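Local atomic coordinates of alcohol dehydrogenase IV (Corynebacterium glutamicum, PDB entry 3IV7), a protein that probably reduces maleylacetate with a nicotinamide cofactor, as a member of the iron-containing alcohol dehydrogenase family. Residues 39-44 with 87-92; 63-68 with 78-83; 70-75 with 131-136. One frame throughout, in Å; residues are numbered along the deposited sequence.

Contact 1 (39-44 with 87-92); sequences KVMVIA and NEIDLL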
ATOM      1  N   LYS A  39       1.133  30.627   4.123  1.00 30.34           N
ATOM      2  CA  LYS A  39       2.477  31.093   3.766  1.00 25.41           C
ATOM      3  C   LYS A  39       3.282  29.991   3.130  1.00 28.17           C
ATOM      4  O   LYS A  39       4.146  29.389   3.762  1.00 27.45           O
ATOM      5  CB  LYS A  39       3.204  31.649   4.990  1.00 27.72           C
ATOM      6  CG  LYS A  39       2.575  32.916   5.559  1.00 30.44           C
ATOM      7  CD  LYS A  39       3.602  33.827   6.194  1.00 45.43           C
ATOM      8  CE  LYS A  39       4.354  34.648   5.145  1.00 46.86           C
ATOM      9  NZ  LYS A  39       5.224  35.679   5.778  1.00 45.08           N
ATOM     10  N   VAL A  40       3.017  29.792   1.841  1.00 25.66           N
ATOM     11  CA  VAL A  40       3.566  28.750   1.060  1.00 25.64           C
ATOM     12  C   VAL A  40       4.946  29.107   0.510  1.00 26.83           C
ATOM     13  O   VAL A  40       5.173  30.214  -0.005  1.00 24.52           O
ATOM     14  CB  VAL A  40       2.642  28.447  -0.150  1.00 28.12           C
ATOM     15  CG1 VAL A  40       3.228  27.317  -1.015  1.00 22.26           C
ATOM     16  CG2 VAL A  40       1.206  28.105   0.319  1.00 24.40           C
HETATM   17  N   MSE A  41       5.856  28.151   0.599  1.00 24.10           N
HETATM   18  CA  MSE A  41       7.177  28.279   0.014  1.00 24.62           C
HETATM   19  C   MSE A  41       7.304  27.273  -1.115  1.00 28.21           C
HETATM   20  O   MSE A  41       7.151  26.067  -0.901  1.00 26.21           O
HETATM   21  CB  MSE A  41       8.239  28.024   1.067  1.00 22.08           C
HETATM   22  CG  MSE A  41       9.728  28.072   0.569  1.00 27.50           C
HETATM   23 SE   MSE A  41      10.904  27.848   2.116  0.75 24.92          SE
HETATM   24  CE  MSE A  41      12.661  27.885   1.296  1.00 20.61           C
ATOM     25  N   VAL A  42       7.557  27.770  -2.327  1.00 30.51           N
ATOM     26  CA  VAL A  42       7.772  26.901  -3.488  1.00 27.71           C
ATOM     27  C   VAL A  42       9.281  26.771  -3.751  1.00 29.07           C
ATOM     28  O   VAL A  42      10.021  27.772  -3.819  1.00 27.10           O
ATOM     29  CB  VAL A  42       7.057  27.428  -4.749  1.00 27.89           C
ATOM     30  CG1 VAL A  42       7.442  26.614  -5.957  1.00 30.51           C
ATOM     31  CG2 VAL A  42       5.529  27.386  -4.559  1.00 30.69           C
ATOM     32  N   ILE A  43       9.726  25.537  -3.875  1.00 26.48           N
ATOM     33  CA  ILE A  43      11.130  25.231  -4.054  1.00 27.33           C
ATOM     34  C   ILE A  43      11.286  24.611  -5.419  1.00 27.57           C
ATOM     35  O   ILE A  43      10.653  23.596  -5.720  1.00 25.11           O
ATOM     36  CB  ILE A  43      11.629  24.226  -2.962  1.00 24.54           C
ATOM     37  CG1 ILE A  43      11.498  24.837  -1.586  1.00 32.83           C
ATOM     38  CG2 ILE A  43      13.086  23.790  -3.242  1.00 24.75           C
ATOM     39  CD1 ILE A  43      11.386  23.840  -0.483  1.00 26.52           C
ATOM     40  N   ALA A  44      12.152  25.190  -6.233  1.00 25.97           N
ATOM     41  CA  ALA A  44      12.386  24.682  -7.585  1.00 29.57           C
ATOM     42  C   ALA A  44      13.715  25.258  -8.113  1.00 27.73           C
ATOM     43  O   ALA A  44      14.023  26.396  -7.861  1.00 31.21           O
ATOM     44  CB  ALA A  44      11.211  25.099  -8.528  1.00 25.85           C
ATOM     45  N   ASN A  87      10.475  33.485   7.413  1.00 28.20           N
ATOM     46  CA  ASN A  87       9.299  33.942   6.706  1.00 27.60           C
ATOM     47  C   ASN A  87       8.031  33.292   7.219  1.00 29.65           C
ATOM     48  O   ASN A  87       6.953  33.454   6.634  1.00 31.07           O
ATOM     49  CB  ASN A  87       9.474  33.687   5.214  1.00 25.87           C
ATOM     50  CG  ASN A  87      10.480  34.625   4.585  1.00 26.37           C
ATOM     51  OD1 ASN A  87      10.181  35.791   4.350  1.00 28.84           O
ATOM     52  ND2 ASN A  87      11.664  34.115   4.273  1.00 29.41           N
ATOM     53  N   GLU A  88       8.164  32.531   8.297  1.00 29.65           N
ATOM     54  CA  GLU A  88       7.028  31.881   8.915  1.00 29.36           C
ATOM     55  C   GLU A  88       6.241  31.046   7.918  1.00 27.89           C
ATOM     56  O   GLU A  88       5.011  30.976   7.948  1.00 29.47           O
ATOM     57  CB  GLU A  88       6.156  32.917   9.597  1.00 29.83           C
ATOM     58  CG  GLU A  88       6.908  33.636  10.683  1.00 30.73           C
ATOM     59  CD  GLU A  88       6.135  34.798  11.256  1.00 31.36           C
ATOM     60  OE1 GLU A  88       5.799  35.721  10.493  1.00 38.01           O
ATOM     61  OE2 GLU A  88       5.905  34.799  12.470  1.00 36.80           O
ATOM     62  N   ILE A  89       6.981  30.349   7.091  1.00 26.88           N
ATOM     63  CA  ILE A  89       6.418  29.439   6.139  1.00 24.38           C
ATOM     64  C   ILE A  89       5.608  28.341   6.839  1.00 24.43           C
ATOM     65  O   ILE A  89       5.991  27.856   7.890  1.00 23.68           O
ATOM     66  CB  ILE A  89       7.548  28.807   5.316  1.00 24.27           C
ATOM     67  CG1 ILE A  89       8.213  29.878   4.450  1.00 24.57           C
ATOM     68  CG2 ILE A  89       7.019  27.688   4.464  1.00 22.71           C
ATOM     69  CD1 ILE A  89       7.232  30.624   3.505  1.00 22.38           C
ATOM     70  N   ASP A  90       4.474  27.965   6.260  1.00 25.87           N
ATOM     71  CA  ASP A  90       3.663  26.927   6.837  1.00 25.33           C
ATOM     72  C   ASP A  90       3.406  25.742   5.899  1.00 25.18           C
ATOM     73  O   ASP A  90       2.772  24.763   6.293  1.00 24.69           O
ATOM     74  CB  ASP A  90       2.346  27.484   7.435  1.00 28.23           C
ATOM     75  CG  ASP A  90       1.374  28.010   6.381  1.00 28.17           C
ATOM     76  OD1 ASP A  90       1.721  28.055   5.185  1.00 29.41           O
ATOM     77  OD2 ASP A  90       0.239  28.409   6.775  1.00 29.41           O
ATOM     78  N   LEU A  91       3.913  25.825   4.680  1.00 25.94           N
ATOM     79  CA  LEU A  91       3.847  24.707   3.747  1.00 25.35           C
ATOM     80  C   LEU A  91       5.020  24.785   2.797  1.00 25.45           C
ATOM     81  O   LEU A  91       5.374  25.875   2.323  1.00 24.65           O
ATOM     82  CB  LEU A  91       2.533  24.737   2.961  1.00 27.93           C
ATOM     83  CG  LEU A  91       2.231  23.549   2.020  1.00 25.64           C
ATOM     84  CD1 LEU A  91       2.055  22.281   2.807  1.00 23.41           C
ATOM     85  CD2 LEU A  91       0.981  23.841   1.180  1.00 23.68           C
ATOM     86  N   LEU A  92       5.659  23.633   2.566  1.00 21.70           N
ATOM     87  CA  LEU A  92       6.699  23.481   1.547  1.00 23.53           C
ATOM     88  C   LEU A  92       6.095  22.838   0.306  1.00 24.85           C
ATOM     89  O   LEU A  92       5.384  21.827   0.407  1.00 23.71           O
ATOM     90  CB  LEU A  92       7.825  22.562   2.064  1.00 26.28           C
ATOM     91  CG  LEU A  92       8.541  22.996   3.340  1.00 26.00           C
ATOM     92  CD1 LEU A  92       9.548  21.941   3.791  1.00 24.88           C
ATOM     93  CD2 LEU A  92       9.196  24.310   3.118  1.00 23.15           C
TER
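V40 and M41 pair in parallel with L91 and L92, CA to CA 4.9 Å for V40 with L91, and M41 N donates a hydrogen bond to L91 O at 2.9 Å. One residue earlier the two backbones are already joined, D90 N reaching K39 O. The D90 carboxylate adds to this: its OD1 takes K39 N at 2.8 Å, met from above the carboxylate plane, and its OD2 takes the amide of A38, so one side chain holds two successive backbone N-H groups. Chi1 of 68° sets D90 CG between its backbone N and carbonyl carbon, and OD1 is the oxygen that meets K39 N. The K39 side chain, bent at chi2 and chi3, passes E88 O and ends with K39 NZ hydrogen-bonded to N87 O at 2.9 Å. E88, of positive phi, closes the preceding helix in a Schellman motif. On the face carrying M41 and L92, I89 crosses the M41 side chain at about a right angle, its CG2 3.6 Å from M41 CB, while the M41 and L92 side chains lie side by side, pointing the same way, M41 SE 4.1 Å from L92 CD2. Strand 40-43 is an inner strand of the parallel sheet, with 91-96 along one edge and 63-65 along the other; helix 98-111 packs on I43 and L92, and helix 49-55 on V42 and A44.

Contact 2 (63-68 with 78-83); sequences IWHDEV and ERARAV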
ATOM      1  N   ILE A  63       7.097  32.630  -0.686  1.00 29.87           N
ATOM      2  CA  ILE A  63       8.519  32.602  -1.044  1.00 27.97           C
ATOM      3  C   ILE A  63       8.762  31.644  -2.199  1.00 27.07           C
ATOM      4  O   ILE A  63       8.215  30.528  -2.216  1.00 28.10           O
ATOM      5  CB  ILE A  63       9.404  32.116   0.161  1.00 25.78           C
ATOM      6  CG1 ILE A  63       9.461  33.169   1.267  1.00 30.98           C
ATOM      7  CG2 ILE A  63      10.820  31.768  -0.331  1.00 21.08           C
ATOM      8  CD1 ILE A  63      10.274  34.470   0.886  1.00 31.72           C
ATOM      9  N   TRP A  64       9.576  32.088  -3.161  1.00 25.83           N
ATOM     10  CA  TRP A  64      10.070  31.246  -4.255  1.00 26.93           C
ATOM     11  C   TRP A  64      11.565  31.033  -4.008  1.00 28.18           C
ATOM     12  O   TRP A  64      12.319  31.996  -3.941  1.00 30.12           O
ATOM     13  CB  TRP A  64       9.896  31.931  -5.599  1.00 27.13           C
ATOM     14  CG  TRP A  64       8.506  32.356  -5.891  1.00 27.29           C
ATOM     15  CD1 TRP A  64       7.949  33.551  -5.599  1.00 26.46           C
ATOM     16  CD2 TRP A  64       7.524  31.614  -6.603  1.00 26.19           C
ATOM     17  NE1 TRP A  64       6.655  33.589  -6.042  1.00 33.55           N
ATOM     18  CE2 TRP A  64       6.376  32.417  -6.684  1.00 29.60           C
ATOM     19  CE3 TRP A  64       7.490  30.325  -7.148  1.00 27.49           C
ATOM     20  CZ2 TRP A  64       5.207  31.984  -7.287  1.00 31.04           C
ATOM     21  CZ3 TRP A  64       6.348  29.907  -7.778  1.00 30.67           C
ATOM     22  CH2 TRP A  64       5.206  30.733  -7.833  1.00 26.21           C
ATOM     23  N   HIS A  65      11.981  29.787  -3.849  1.00 23.87           N
ATOM     24  CA  HIS A  65      13.346  29.494  -3.482  1.00 26.47           C
ATOM     25  C   HIS A  65      13.963  28.633  -4.546  1.00 27.82           C
ATOM     26  O   HIS A  65      13.472  27.528  -4.810  1.00 27.56           O
ATOM     27  CB  HIS A  65      13.366  28.786  -2.121  1.00 26.40           C
ATOM     28  CG  HIS A  65      14.737  28.537  -1.585  1.00 31.00           C
ATOM     29  ND1 HIS A  65      15.446  29.490  -0.881  1.00 28.72           N
ATOM     30  CD2 HIS A  65      15.530  27.436  -1.638  1.00 22.57           C
ATOM     31  CE1 HIS A  65      16.621  28.990  -0.534  1.00 29.11           C
ATOM     32  NE2 HIS A  65      16.697  27.748  -0.980  1.00 28.68           N
ATOM     33  N   ASP A  66      15.030  29.134  -5.193  1.00 27.40           N
ATOM     34  CA  ASP A  66      15.650  28.399  -6.278  1.00 27.90           C
ATOM     35  C   ASP A  66      17.033  27.814  -6.036  1.00 29.54           C
ATOM     36  O   ASP A  66      17.590  27.162  -6.947  1.00 31.01           O
ATOM     37  CB  ASP A  66      15.597  29.176  -7.596  1.00 26.61           C
ATOM     38  CG  ASP A  66      16.465  30.447  -7.596  1.00 34.48           C
ATOM     39  OD1 ASP A  66      17.260  30.684  -6.658  1.00 36.24           O
ATOM     40  OD2 ASP A  66      16.325  31.217  -8.563  1.00 45.94           O
ATOM     41  N   GLU A  67      17.557  27.913  -4.808  1.00 29.83           N
ATOM     42  CA  GLU A  67      18.877  27.326  -4.539  1.00 29.90           C
ATOM     43  C   GLU A  67      18.790  25.831  -4.305  1.00 32.01           C
ATOM     44  O   GLU A  67      18.772  25.375  -3.189  1.00 38.66           O
ATOM     45  CB  GLU A  67      19.625  28.017  -3.384  1.00 28.23           C
ATOM     46  CG  GLU A  67      21.045  27.474  -3.277  1.00 28.84           C
ATOM     47  CD  GLU A  67      21.866  28.043  -2.141  1.00 34.26           C
ATOM     48  OE1 GLU A  67      21.310  28.596  -1.174  1.00 29.50           O
ATOM     49  OE2 GLU A  67      23.098  27.868  -2.199  1.00 34.22           O
ATOM     50  N   VAL A  68      18.754  25.079  -5.390  1.00 32.09           N
ATOM     51  CA  VAL A  68      18.677  23.648  -5.347  1.00 30.67           C
ATOM     52  C   VAL A  68      20.024  23.158  -5.821  1.00 33.15           C
ATOM     53  O   VAL A  68      20.493  23.574  -6.864  1.00 31.66           O
ATOM     54  CB  VAL A  68      17.553  23.134  -6.264  1.00 32.04           C
ATOM     55  CG1 VAL A  68      17.586  21.598  -6.405  1.00 28.15           C
ATOM     56  CG2 VAL A  68      16.203  23.636  -5.763  1.00 29.23           C
ATOM     57  N   GLU A  78      20.910  24.593   5.321  1.00 23.17           N
ATOM     58  CA  GLU A  78      20.840  25.592   6.411  1.00 25.95           C
ATOM     59  C   GLU A  78      20.262  26.941   5.956  1.00 24.69           C
ATOM     60  O   GLU A  78      19.449  27.528   6.671  1.00 23.59           O
ATOM     61  CB  GLU A  78      22.201  25.777   7.104  1.00 26.78           C
ATOM     62  CG  GLU A  78      22.561  24.615   8.041  1.00 32.56           C
ATOM     63  CD  GLU A  78      21.689  24.584   9.294  1.00 31.80           C
ATOM     64  OE1 GLU A  78      21.934  25.388  10.195  1.00 33.26           O
ATOM     65  OE2 GLU A  78      20.772  23.748   9.386  1.00 27.74           O
ATOM     66  N   ARG A  79      20.678  27.428   4.780  1.00 25.46           N
ATOM     67  CA  ARG A  79      20.056  28.648   4.198  1.00 24.56           C
ATOM     68  C   ARG A  79      18.567  28.451   3.934  1.00 23.46           C
ATOM     69  O   ARG A  79      17.772  29.300   4.281  1.00 25.93           O
ATOM     70  CB  ARG A  79      20.746  29.061   2.899  1.00 24.49           C
ATOM     71  CG  ARG A  79      22.058  29.823   3.120  1.00 25.30           C
ATOM     72  CD  ARG A  79      22.624  30.357   1.794  1.00 21.68           C
ATOM     73  NE  ARG A  79      23.098  29.288   0.896  1.00 19.26           N
ATOM     74  CZ  ARG A  79      24.305  28.711   0.965  1.00 19.10           C
ATOM     75  NH1 ARG A  79      25.156  29.016   1.937  1.00 30.90           N
ATOM     76  NH2 ARG A  79      24.636  27.782   0.100  1.00 30.28           N
ATOM     77  N   ALA A  80      18.194  27.320   3.323  1.00 24.61           N
ATOM     78  CA  ALA A  80      16.762  27.045   3.030  1.00 24.05           C
ATOM     79  C   ALA A  80      15.928  26.997   4.312  1.00 25.23           C
ATOM     80  O   ALA A  80      14.810  27.514   4.350  1.00 25.83           O
ATOM     81  CB  ALA A  80      16.608  25.763   2.252  1.00 18.90           C
ATOM     82  N   ARG A  81      16.489  26.423   5.377  1.00 24.99           N
ATOM     83  CA  ARG A  81      15.753  26.299   6.640  1.00 23.13           C
ATOM     84  C   ARG A  81      15.518  27.669   7.228  1.00 24.52           C
ATOM     85  O   ARG A  81      14.462  27.929   7.768  1.00 23.21           O
ATOM     86  CB  ARG A  81      16.515  25.424   7.653  1.00 23.71           C
ATOM     87  CG  ARG A  81      16.495  23.939   7.325  1.00 19.70           C
ATOM     88  CD  ARG A  81      17.669  23.203   7.944  1.00 24.78           C
ATOM     89  NE  ARG A  81      17.661  21.742   7.639  1.00 22.04           N
ATOM     90  CZ  ARG A  81      18.692  20.919   7.873  1.00 19.44           C
ATOM     91  NH1 ARG A  81      19.831  21.388   8.353  1.00 20.12           N
ATOM     92  NH2 ARG A  81      18.597  19.628   7.584  1.00 19.47           N
ATOM     93  N   ALA A  82      16.523  28.535   7.132  1.00 24.08           N
ATOM     94  CA  ALA A  82      16.423  29.898   7.647  1.00 26.78           C
ATOM     95  C   ALA A  82      15.333  30.704   6.904  1.00 27.62           C
ATOM     96  O   ALA A  82      14.540  31.405   7.530  1.00 29.98           O
ATOM     97  CB  ALA A  82      17.776  30.597   7.542  1.00 27.16           C
ATOM     98  N   VAL A  83      15.330  30.622   5.579  1.00 27.02           N
ATOM     99  CA  VAL A  83      14.272  31.264   4.767  1.00 28.75           C
ATOM    100  C   VAL A  83      12.876  30.797   5.236  1.00 29.48           C
ATOM    101  O   VAL A  83      11.978  31.632   5.516  1.00 28.43           O
ATOM    102  CB  VAL A  83      14.464  30.960   3.254  1.00 29.28           C
ATOM    103  CG1 VAL A  83      13.250  31.393   2.445  1.00 27.37           C
ATOM    104  CG2 VAL A  83      15.734  31.651   2.733  1.00 30.98           C
TER
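I63, H65 and E67 meet V83, A80 and R79 in a strand-on-helix packing contact that ends in a salt bridge, at the edge of the parallel sheet where strand 63-65 is the outermost strand within this chain. Strand 63-65 and helix 78-83 run almost exactly antiparallel, at 174°, with axes 10.6 Å apart, and the alternation of the strand turns I63 and H65 toward the helix, W64 away. At the start of the strand I63 CG2 lies 3.7 Å from V83 CG1, the two side chains crossing at a slant. H65 follows, and A80 CB and V83 CG2 approach its imidazole obliquely: H65 NE2 comes within 3.8 Å of A80 CB, and V83 CG2 touches from the ND1 side. Strand 63-65, helix 74-86 and strand 91-96 make a beta-alpha-beta crossover of the Rossmann-like nucleotide-binding domain of this family, and strand 40-43 lies between its two strands; M41 of that strand touches I63, H65 and V83. Beyond the strand the chain bends in an inverse gamma turn centred on E67, whose extended side chain reaches R79. The arginine grips the carboxylate side-on with two nitrogens: R79 NE meets OE1 of E67 at 2.8 Å in an almost straight bond on the syn lone pair, and R79 NH2 meets OE2 of E67, also at 2.8 Å, on the syn side but tilted. The two flat groups are only 21° apart, nearly coplanar, and the bend at chi3 (-68°) places R79 NE, whose N-H points to OE1 of E67. One residue past A80, R81 NH1 bonds E78 OE2 within the helix, and R81 NE reaches the carbonyl of A106 in helix 98-111.

Contact 3 (70-75 with 131-136); sequences MHVPIE and WGLTEA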
HETATM    1  N   MSE A  70      22.643  19.634  -6.047  1.00 33.11           N
HETATM    2  CA  MSE A  70      22.825  18.172  -5.983  0.50 32.58           C
HETATM    3  C   MSE A  70      23.505  17.734  -4.672  1.00 30.55           C
HETATM    4  O   MSE A  70      24.446  18.440  -4.189  1.00 29.34           O
HETATM    5  CB  MSE A  70      23.726  17.751  -7.169  0.50 34.47           C
HETATM    6  CG  MSE A  70      23.831  16.261  -7.390  0.50 35.33           C
HETATM    7 SE   MSE A  70      24.941  15.814  -8.946  0.38 47.12          SE
HETATM    8  CE  MSE A  70      26.584  16.774  -8.470  0.50 38.70           C
ATOM      9  N   HIS A  71      23.080  16.617  -4.124  1.00 31.12           N
ATOM     10  CA  HIS A  71      23.643  16.008  -2.880  1.00 32.79           C
ATOM     11  C   HIS A  71      23.301  16.801  -1.589  1.00 30.53           C
ATOM     12  O   HIS A  71      23.780  16.459  -0.503  1.00 30.38           O
ATOM     13  CB  HIS A  71      25.163  15.796  -2.996  1.00 34.24           C
ATOM     14  CG  HIS A  71      25.590  15.095  -4.248  1.00 37.14           C
ATOM     15  ND1 HIS A  71      25.134  13.842  -4.591  1.00 42.26           N
ATOM     16  CD2 HIS A  71      26.501  15.439  -5.197  1.00 52.64           C
ATOM     17  CE1 HIS A  71      25.700  13.467  -5.727  1.00 44.67           C
ATOM     18  NE2 HIS A  71      26.536  14.418  -6.115  1.00 42.63           N
ATOM     19  N   VAL A  72      22.479  17.839  -1.727  1.00 29.33           N
ATOM     20  CA  VAL A  72      22.042  18.704  -0.612  1.00 26.35           C
ATOM     21  C   VAL A  72      23.148  19.013   0.399  1.00 28.78           C
ATOM     22  O   VAL A  72      23.223  18.393   1.462  1.00 27.19           O
ATOM     23  CB  VAL A  72      20.777  18.130   0.114  1.00 25.21           C
ATOM     24  CG1 VAL A  72      20.086  19.225   0.989  1.00 22.03           C
ATOM     25  CG2 VAL A  72      19.775  17.589  -0.902  1.00 26.09           C
ATOM     26  N   PRO A  73      24.032  19.969   0.049  1.00 29.47           N
ATOM     27  CA  PRO A  73      25.043  20.411   0.976  1.00 27.23           C
ATOM     28  C   PRO A  73      24.388  20.983   2.191  1.00 29.66           C
ATOM     29  O   PRO A  73      23.371  21.650   2.075  1.00 27.31           O
ATOM     30  CB  PRO A  73      25.785  21.522   0.204  1.00 27.10           C
ATOM     31  CG  PRO A  73      25.561  21.183  -1.241  1.00 30.47           C
ATOM     32  CD  PRO A  73      24.191  20.577  -1.289  1.00 29.12           C
ATOM     33  N   ILE A  74      25.006  20.770   3.346  1.00 30.14           N
ATOM     34  CA  ILE A  74      24.453  21.196   4.594  1.00 25.61           C
ATOM     35  C   ILE A  74      24.301  22.701   4.635  1.00 26.50           C
ATOM     36  O   ILE A  74      23.329  23.198   5.181  1.00 24.52           O
ATOM     37  CB  ILE A  74      25.309  20.709   5.810  1.00 24.31           C
ATOM     38  CG1 ILE A  74      24.595  21.053   7.143  1.00 20.23           C
ATOM     39  CG2 ILE A  74      26.732  21.349   5.777  1.00 20.19           C
ATOM     40  CD1 ILE A  74      23.131  20.495   7.258  1.00 21.18           C
ATOM     41  N   GLU A  75      25.224  23.428   3.990  1.00 27.80           N
ATOM     42  CA  GLU A  75      25.149  24.891   3.950  1.00 25.20           C
ATOM     43  C   GLU A  75      23.919  25.366   3.135  1.00 23.26           C
ATOM     44  O   GLU A  75      23.320  26.393   3.427  1.00 25.76           O
ATOM     45  CB  GLU A  75      26.425  25.497   3.357  1.00 28.39           C
ATOM     46  CG  GLU A  75      27.773  25.108   4.109  1.00 29.23           C
ATOM     47  CD  GLU A  75      28.351  23.751   3.639  1.00 32.27           C
ATOM     48  OE1 GLU A  75      27.735  23.099   2.777  1.00 27.88           O
ATOM     49  OE2 GLU A  75      29.424  23.349   4.128  1.00 34.02           O
ATOM     50  N   TRP A 131      16.323  10.854   3.725  1.00 27.34           N
ATOM     51  CA  TRP A 131      16.950  12.155   3.488  1.00 27.14           C
ATOM     52  C   TRP A 131      18.421  11.971   3.194  1.00 26.52           C
ATOM     53  O   TRP A 131      18.985  10.962   3.528  1.00 27.30           O
ATOM     54  CB  TRP A 131      16.791  13.063   4.720  1.00 26.32           C
ATOM     55  CG  TRP A 131      17.338  12.510   5.985  1.00 22.25           C
ATOM     56  CD1 TRP A 131      16.641  11.846   6.946  1.00 26.79           C
ATOM     57  CD2 TRP A 131      18.684  12.578   6.444  1.00 21.91           C
ATOM     58  NE1 TRP A 131      17.463  11.497   7.975  1.00 28.06           N
ATOM     59  CE2 TRP A 131      18.726  11.937   7.702  1.00 26.13           C
ATOM     60  CE3 TRP A 131      19.873  13.100   5.908  1.00 25.54           C
ATOM     61  CZ2 TRP A 131      19.910  11.807   8.443  1.00 24.40           C
ATOM     62  CZ3 TRP A 131      21.036  13.011   6.648  1.00 28.30           C
ATOM     63  CH2 TRP A 131      21.058  12.337   7.898  1.00 27.50           C
ATOM     64  N   GLY A 132      19.020  12.975   2.570  1.00 27.04           N
ATOM     65  CA  GLY A 132      20.424  12.988   2.302  1.00 26.70           C
ATOM     66  C   GLY A 132      21.014  14.358   2.515  1.00 26.16           C
ATOM     67  O   GLY A 132      20.362  15.393   2.266  1.00 26.45           O
ATOM     68  N   LEU A 133      22.230  14.370   3.028  1.00 25.14           N
ATOM     69  CA  LEU A 133      22.969  15.586   3.239  1.00 25.00           C
ATOM     70  C   LEU A 133      24.430  15.359   2.948  1.00 25.98           C
ATOM     71  O   LEU A 133      24.957  14.276   3.224  1.00 28.08           O
ATOM     72  CB  LEU A 133      22.833  16.033   4.692  1.00 19.71           C
ATOM     73  CG  LEU A 133      21.457  16.520   5.140  1.00 22.39           C
ATOM     74  CD1 LEU A 133      21.433  16.676   6.652  1.00 16.68           C
ATOM     75  CD2 LEU A 133      21.098  17.861   4.425  1.00 19.31           C
ATOM     76  N   THR A 134      25.110  16.415   2.492  1.00 25.52           N
ATOM     77  CA  THR A 134      26.535  16.386   2.320  1.00 23.96           C
ATOM     78  C   THR A 134      27.210  17.405   3.209  1.00 24.48           C
ATOM     79  O   THR A 134      26.962  18.611   3.105  1.00 27.15           O
ATOM     80  CB  THR A 134      26.944  16.606   0.853  1.00 23.98           C
ATOM     81  OG1 THR A 134      26.327  15.592   0.042  1.00 26.29           O
ATOM     82  CG2 THR A 134      28.451  16.500   0.713  1.00 25.34           C
ATOM     83  N   GLU A 135      28.055  16.919   4.104  1.00 20.42           N
ATOM     84  CA  GLU A 135      28.769  17.783   5.020  1.00 23.69           C
ATOM     85  C   GLU A 135      30.216  17.343   5.059  1.00 23.46           C
ATOM     86  O   GLU A 135      30.491  16.146   5.107  1.00 22.42           O
ATOM     87  CB  GLU A 135      28.149  17.701   6.428  1.00 21.69           C
ATOM     88  CG  GLU A 135      28.851  18.516   7.477  1.00 22.45           C
ATOM     89  CD  GLU A 135      28.091  18.533   8.835  1.00 18.01           C
ATOM     90  OE1 GLU A 135      26.844  18.301   8.872  1.00 22.47           O
ATOM     91  OE2 GLU A 135      28.751  18.738   9.846  1.00 21.11           O
ATOM     92  N   ALA A 136      31.121  18.315   5.032  1.00 24.33           N
ATOM     93  CA  ALA A 136      32.561  18.066   5.146  1.00 28.47           C
ATOM     94  C   ALA A 136      33.035  17.023   4.137  1.00 29.78           C
ATOM     95  O   ALA A 136      33.824  16.149   4.478  1.00 31.59           O
ATOM     96  CB  ALA A 136      32.934  17.634   6.622  1.00 25.04           C
TER
HETATM   97  O   HOH W   1      30.566  20.961   5.102  1.00 27.32           O
HETATM   98  O   HOH W   2      28.762  20.311   2.177  1.00 28.52           O
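T134 OG1 stands obliquely to the imidazole of H71, 3.3 Å from H71 CB. One face of that ring has M70 CG over its centre, although M70 was modelled in two conformers and this neighbour is therefore doubtful; H71 NE2 is bonded to N253 OD1. In the strand itself the indole of W131 has L133 N at its edge, in the ring plane. The backbones of 70-75 and 131-136 meet in a single bridge, P73 with T134, and T134 does most of the joining. Its OG1, held beside its own backbone N (chi1 -58°), donates to H71 O at 2.7 Å; its N donates to V72 O; and its O accepts I74 N at 2.9 Å. Around these bonds the V72 and L133 side chains cross at a slant, V72 CG1 3.8 Å from L133 CD2, and I74 lies side by side with E135, I74 CG2 3.9 Å from E135 CG. V72 and L133 also pack on A106 of helix 98-111. E75 is tied in through water: one water donates to E75 OE1 and to T134 O at 2.6 Å, and another joins E75 OE2 to A136 N. T134 thus bonds to H71 and V72 before the N-cap P73 and to I74 after it, consistent with the strand anchoring the backbone just where helix 74-86 starts.

Overall arrangement
Along the chain, contact 2 (63-68 with 78-83) falls between the two segments of contact 1 (39-44 with 87-92), while contact 3 (70-75 with 131-136) interleaves with both. Contacts 1 and 2 are about 9 Å apart between centres and touch directly, because strands 40-43 and 63-65 are neighbours in one parallel sheet. Contact 3 uses the start of helix 74-86, the helix of contact 2, and its centre is about 14 Å from that one and about 20 Å from the centre of contact 1; R81 touches I74 and L133 between contacts 2 and 3. Helix 74-86 thus spans from the edge of the parallel sheet to the hairpin of strands 130-135 and 138-143.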